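Local coordinates for carboxymuconolactone decarboxylase-like domain-containing protein (PDB 1P8C), which is of unknown function but belongs to the carboxymuconolactone decarboxylase family and may act as a peroxiredoxin-like oxidoreductase, at residues Ala75-Arg80 and Ser115-His120. Numbering follows the deposited sequence.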
ATOM      1  N   ALA C  75       0.078   8.533 -10.276  1.00 26.67           N
ATOM      2  CA  ALA C  75      -0.545   7.374  -9.611  1.00 27.33           C
ATOM      3  C   ALA C  75       0.358   6.158  -9.632  1.00 27.43           C
ATOM      4  O   ALA C  75       0.517   5.467  -8.614  1.00 30.43           O
ATOM      5  CB  ALA C  75      -1.951   7.008 -10.261  1.00 14.56           C
ATOM      6  N   SER C  76       0.973   5.909 -10.778  1.00 23.26           N
ATOM      7  CA  SER C  76       1.837   4.743 -10.916  1.00 26.19           C
ATOM      8  C   SER C  76       3.069   4.792 -10.051  1.00 24.20           C
ATOM      9  O   SER C  76       3.570   3.751  -9.660  1.00 24.54           O
ATOM     10  CB  SER C  76       2.286   4.553 -12.372  1.00 31.92           C
ATOM     11  OG  SER C  76       1.173   4.346 -13.218  1.00 40.39           O
ATOM     12  N   THR C  77       3.569   5.994  -9.795  1.00 24.25           N
ATOM     13  CA  THR C  77       4.787   6.179  -9.010  1.00 26.03           C
ATOM     14  C   THR C  77       4.527   6.090  -7.505  1.00 25.11           C
ATOM     15  O   THR C  77       5.281   5.404  -6.808  1.00 28.92           O
ATOM     16  CB  THR C  77       5.475   7.520  -9.388  1.00 24.78           C
ATOM     17  OG1 THR C  77       5.670   7.562 -10.816  1.00 22.88           O
ATOM     18  CG2 THR C  77       6.815   7.653  -8.709  1.00 25.17           C
ATOM     19  N   VAL C  78       3.475   6.744  -7.010  1.00 21.35           N
ATOM     20  CA  VAL C  78       3.142   6.668  -5.581  1.00 22.77           C
ATOM     21  C   VAL C  78       2.738   5.232  -5.255  1.00 25.16           C
ATOM     22  O   VAL C  78       2.984   4.765  -4.145  1.00 24.28           O
ATOM     23  CB  VAL C  78       1.998   7.625  -5.154  1.00 28.88           C
ATOM     24  CG1 VAL C  78       2.395   9.048  -5.401  1.00 28.13           C
ATOM     25  CG2 VAL C  78       0.687   7.288  -5.893  1.00 30.67           C
ATOM     26  N   LEU C  79       2.160   4.504  -6.219  1.00 26.79           N
ATOM     27  CA  LEU C  79       1.794   3.116  -5.958  1.00 24.82           C
ATOM     28  C   LEU C  79       2.973   2.197  -6.292  1.00 29.44           C
ATOM     29  O   LEU C  79       2.904   0.971  -6.134  1.00 26.10           O
ATOM     30  CB  LEU C  79       0.533   2.714  -6.735  1.00 28.46           C
ATOM     31  CG  LEU C  79      -0.743   3.363  -6.205  1.00 29.05           C
ATOM     32  CD1 LEU C  79      -1.932   2.923  -7.050  1.00 34.31           C
ATOM     33  CD2 LEU C  79      -0.977   2.979  -4.729  1.00 29.61           C
ATOM     34  N   ARG C  80       4.062   2.800  -6.760  1.00 32.07           N
ATOM     35  CA  ARG C  80       5.277   2.057  -7.051  1.00 36.17           C
ATOM     36  C   ARG C  80       5.192   0.860  -7.971  1.00 37.83           C
ATOM     37  O   ARG C  80       5.642  -0.220  -7.598  1.00 38.69           O
ATOM     38  CB  ARG C  80       5.951   1.612  -5.729  1.00 32.41           C
ATOM     39  CG  ARG C  80       6.400   2.773  -4.879  1.00 34.07           C
ATOM     40  CD  ARG C  80       7.136   2.344  -3.609  1.00 34.61           C
ATOM     41  NE  ARG C  80       6.205   2.005  -2.542  1.00 34.59           N
ATOM     42  CZ  ARG C  80       6.277   0.905  -1.798  1.00 33.99           C
ATOM     43  NH1 ARG C  80       7.249   0.018  -1.989  1.00 33.92           N
ATOM     44  NH2 ARG C  80       5.347   0.675  -0.884  1.00 35.34           N
ATOM     45  N   SER C 115      10.054   8.530   0.399  1.00 24.85           N
ATOM     46  CA  SER C 115      11.331   8.046  -0.090  1.00 25.16           C
ATOM     47  C   SER C 115      11.389   6.564  -0.525  1.00 24.66           C
ATOM     48  O   SER C 115      12.374   6.160  -1.164  1.00 23.57           O
ATOM     49  CB  SER C 115      12.418   8.361   0.958  1.00 37.16           C
ATOM     50  OG  SER C 115      12.165   7.702   2.168  1.00 42.15           O
ATOM     51  N   ILE C 116      10.369   5.758  -0.196  1.00 22.59           N
ATOM     52  CA  ILE C 116      10.334   4.347  -0.653  1.00 26.14           C
ATOM     53  C   ILE C 116      10.228   4.365  -2.164  1.00 24.26           C
ATOM     54  O   ILE C 116      10.545   3.383  -2.844  1.00 26.81           O
ATOM     55  CB  ILE C 116       9.062   3.587  -0.199  1.00 28.31           C
ATOM     56  CG1 ILE C 116       7.928   4.620  -0.051  1.00 28.95           C
ATOM     57  CG2 ILE C 116       9.374   2.707   1.018  1.00 28.47           C
ATOM     58  CD1 ILE C 116       6.566   4.068   0.159  1.00 35.28           C
ATOM     59  N   VAL C 117       9.752   5.496  -2.655  1.00 20.60           N
ATOM     60  CA  VAL C 117       9.522   5.751  -4.073  1.00 25.19           C
ATOM     61  C   VAL C 117      10.810   6.011  -4.796  1.00 24.12           C
ATOM     62  O   VAL C 117      10.846   6.016  -6.025  1.00 21.40           O
ATOM     63  CB  VAL C 117       8.650   7.026  -4.238  1.00 25.23           C
ATOM     64  CG1 VAL C 117       8.868   7.646  -5.576  1.00 30.58           C
ATOM     65  CG2 VAL C 117       7.218   6.714  -3.968  1.00 24.93           C
ATOM     66  N   ILE C 118      11.878   6.263  -4.048  1.00 35.51           N
ATOM     67  CA  ILE C 118      13.140   6.583  -4.699  1.00 34.55           C
ATOM     68  C   ILE C 118      13.661   5.524  -5.645  1.00 35.92           C
ATOM     69  O   ILE C 118      14.050   5.835  -6.762  1.00 35.14           O
ATOM     70  CB  ILE C 118      14.201   7.018  -3.664  1.00 21.37           C
ATOM     71  CG1 ILE C 118      13.931   8.484  -3.333  1.00 22.85           C
ATOM     72  CG2 ILE C 118      15.610   6.882  -4.250  1.00 19.62           C
ATOM     73  CD1 ILE C 118      14.746   9.092  -2.251  1.00 30.54           C
ATOM     74  N   PRO C 119      13.685   4.260  -5.224  1.00 33.98           N
ATOM     75  CA  PRO C 119      14.191   3.266  -6.183  1.00 38.14           C
ATOM     76  C   PRO C 119      13.432   3.271  -7.540  1.00 41.78           C
ATOM     77  O   PRO C 119      13.976   2.876  -8.578  1.00 44.79           O
ATOM     78  CB  PRO C 119      14.035   1.937  -5.424  1.00 27.35           C
ATOM     79  CG  PRO C 119      14.299   2.362  -3.964  1.00 23.14           C
ATOM     80  CD  PRO C 119      13.547   3.702  -3.865  1.00 24.95           C
ATOM     81  N   HIS C 120      12.187   3.740  -7.536  1.00 32.84           N
ATOM     82  CA  HIS C 120      11.404   3.767  -8.763  1.00 32.04           C
ATOM     83  C   HIS C 120      11.681   4.996  -9.585  1.00 34.25           C
ATOM     84  O   HIS C 120      11.637   4.950 -10.816  1.00 32.04           O
ATOM     85  CB  HIS C 120       9.914   3.664  -8.434  1.00 36.00           C
ATOM     86  CG  HIS C 120       9.554   2.362  -7.809  1.00 34.54           C
ATOM     87  ND1 HIS C 120       9.704   2.122  -6.460  1.00 35.37           N
ATOM     88  CD2 HIS C 120       9.209   1.178  -8.365  1.00 35.91           C
ATOM     89  CE1 HIS C 120       9.478   0.847  -6.214  1.00 38.96           C
ATOM     90  NE2 HIS C 120       9.179   0.249  -7.354  1.00 36.25           N
TER
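Arg80 sets CB on the His120 ring, and the chain leaves past its ND1 corner toward Ile116. CB sits over one face of the imidazole, a CH-pi contact 3.8 Å from the ring centroid and 17° off its normal. CG stands by that corner, 3.7 Å from His120 ND1. CD then passes 3.6 Å from Ile116 O, which itself lies in plane at the His120 ring edge. The chain bends there (chi3 -83°), turning NE to within 3.4 Å of Ile116 CD1; that methyl and CB of Ile116 lie over a guanidinium face, and guanidinium and imidazole planes stand 70° apart. At the tip, NH2 hydrogen-bonds to Leu79 O of a second subunit. Arg80 has positive phi and closes helix 65-78 in a Schellman motif that runs directly into Cys81, disulfide-bonded to Cys84 and possibly redox-active, as the family suggests; His120 also touches Asp82. Thr77 CG2 meets Val117 CG1 at 3.7 Å, joining helix 65-78 to the 3-10 turn ahead of helix 118-136, while Thr77 OG1 hydrogen-bonds to Leu73 O one turn earlier. Replacing Arg80 by alanine would keep CB on the ring but is likely to open a gap beside His120 ND1 and Ile116, and leave Leu79 O of the second subunit without this donor. With no hydrogen bond between the segments, cohesion rests on van der Waals and CH-pi packing, and the arginine's polar end serves the subunit interface.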